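Local structure of Molybdate/tungstate binding protein (Sporomusa ovata, 1FR3) at the interface of chains A and B. The protein binds the oxyanions molybdate and tungstate and probably serves in molybdate homeostasis by storing or buffering them in the cell. Residues are numbered along the deposited sequence; one frame, centred on the assembly and turned at random. Chains: chain A/B, Molybdate/tungstate binding protein.

The interface of chains A and B. Residues chain A 37-38, 42, 46; chain B 4, 6, 59.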
loop_
_atom_site.group_PDB
_atom_site.type_symbol
_atom_site.label_atom_id
_atom_site.label_comp_id
_atom_site.label_asym_id
_atom_site.label_seq_id
_atom_site.Cartn_x
_atom_site.Cartn_y
_atom_site.Cartn_z
ATOM N N ALA A 37 -2.979 5.364 -10.425
ATOM C CA ALA A 37 -1.611 5.593 -10.900
ATOM C C ALA A 37 -0.961 4.214 -11.054
ATOM O O ALA A 37 -0.716 3.538 -10.053
ATOM C CB ALA A 37 -0.835 6.493 -9.973
ATOM N N ILE A 38 -0.755 3.813 -12.298
ATOM C CA ILE A 38 -0.181 2.505 -12.613
ATOM C C ILE A 38 1.027 2.663 -13.526
ATOM O O ILE A 38 1.328 3.783 -13.942
ATOM C CB ILE A 38 -1.224 1.581 -13.266
ATOM C CG1 ILE A 38 -1.653 2.097 -14.644
ATOM C CG2 ILE A 38 -2.439 1.437 -12.347
ATOM C CD1 ILE A 38 -2.674 1.235 -15.352
ATOM N N SER A 42 1.724 -1.366 -17.877
ATOM C CA SER A 42 0.368 -1.904 -17.754
ATOM C C SER A 42 -0.575 -1.296 -18.784
ATOM O O SER A 42 -1.471 -1.975 -19.287
ATOM C CB SER A 42 -0.155 -1.660 -16.337
ATOM O OG SER A 42 0.531 -2.465 -15.397
ATOM N N LEU A 46 -2.441 -3.927 -21.143
ATOM C CA LEU A 46 -3.896 -3.955 -21.153
ATOM C C LEU A 46 -4.473 -3.234 -22.365
ATOM O O LEU A 46 -5.658 -3.361 -22.675
ATOM C CB LEU A 46 -4.441 -3.335 -19.859
ATOM C CG LEU A 46 -4.463 -4.216 -18.610
ATOM C CD1 LEU A 46 -3.060 -4.573 -18.144
ATOM C CD2 LEU A 46 -5.233 -3.548 -17.475
ATOM N N SER B 4 -3.398 -4.922 -13.932
ATOM C CA SER B 4 -2.265 -3.993 -13.954
ATOM C C SER B 4 -1.173 -4.389 -12.968
ATOM O O SER B 4 0.010 -4.206 -13.266
ATOM C CB SER B 4 -2.722 -2.556 -13.740
ATOM O OG SER B 4 -3.186 -2.337 -12.424
ATOM N N ARG B 6 1.738 -5.674 -11.663
ATOM C CA ARG B 6 2.753 -6.325 -12.472
ATOM C C ARG B 6 3.356 -7.610 -11.952
ATOM O O ARG B 6 3.817 -8.416 -12.778
ATOM C CB ARG B 6 3.907 -5.335 -12.739
ATOM C CG ARG B 6 3.518 -4.122 -13.578
ATOM C CD ARG B 6 3.262 -4.514 -15.033
ATOM N NE ARG B 6 1.908 -5.009 -15.264
ATOM C CZ ARG B 6 1.503 -5.599 -16.386
ATOM N NH1 ARG B 6 2.345 -5.784 -17.406
ATOM N NH2 ARG B 6 0.247 -6.007 -16.523
ATOM N N LYS B 59 1.309 -5.119 -6.604
ATOM C CA LYS B 59 1.385 -3.938 -7.465
ATOM C C LYS B 59 2.815 -3.407 -7.468
ATOM O O LYS B 59 3.495 -3.421 -6.439
ATOM C CB LYS B 59 0.417 -2.877 -6.933
ATOM C CG LYS B 59 0.153 -1.703 -7.854
ATOM C CD LYS B 59 -0.949 -0.796 -7.315
ATOM C CE LYS B 59 -1.329 0.232 -8.381
ATOM N NZ LYS B 59 -0.186 1.113 -8.747
#
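A:Ser42 and B:Ser4 meet where helix 40-46 of chain A faces the N-terminal loop of chain B. A:Ser42, A:Ile38, B:Ser4, B:Arg6 and B:Lys59 belong to residue positions that line tungstate pockets in the deposited assembly of six copies. The two-fold interface repeats each contact with the chains exchanged.

The hydroxyl OG of A:Ser42 donates a hydrogen bond to the backbone O of B:Ser4 at 2.8 Å. It arrives in the carbonyl plane, on a lone pair, with a C=O...donor angle of 117°. The same O also accepts from NE of B:Arg6 within chain B, at 2.9 Å. That donor is tilted from the carbonyl plane, while the oxygen lies nearly in the guanidinium plane. Bends in the arginine chain (chi2 -71°, chi3 84°) bring NE to this carbonyl. A second polar link across the interface reaches strand 32-39. The B:Lys59 chain is extended until a bend at chi4, and its terminal amine NZ donates to the backbone O of A:Ala37 at 2.8 Å, in the carbonyl plane.

A:Ser42 lies over one face of the B:Arg6 guanidinium. Its OG sits above NE, 2.9 Å away, a close polar contact and not a hydrogen bond, since the N-H points to the B:Ser4 carbonyl. Its CA lies above the centre of the group. An alanine in place of B:Arg6 would probably leave the B:Ser4 carbonyl without its second donor and open a gap beneath the A:Ser42 hydroxyl.

The side chains of A:Leu46 and B:Arg6 run past each other in opposite directions. The methyl CG2 of A:Ile38 lies beside the hydroxyl OG of B:Ser4, at 3.8 Å. Apolar contact is slight: CB of A:Ser42 packs on CB of B:Ser4 at 3.8 Å.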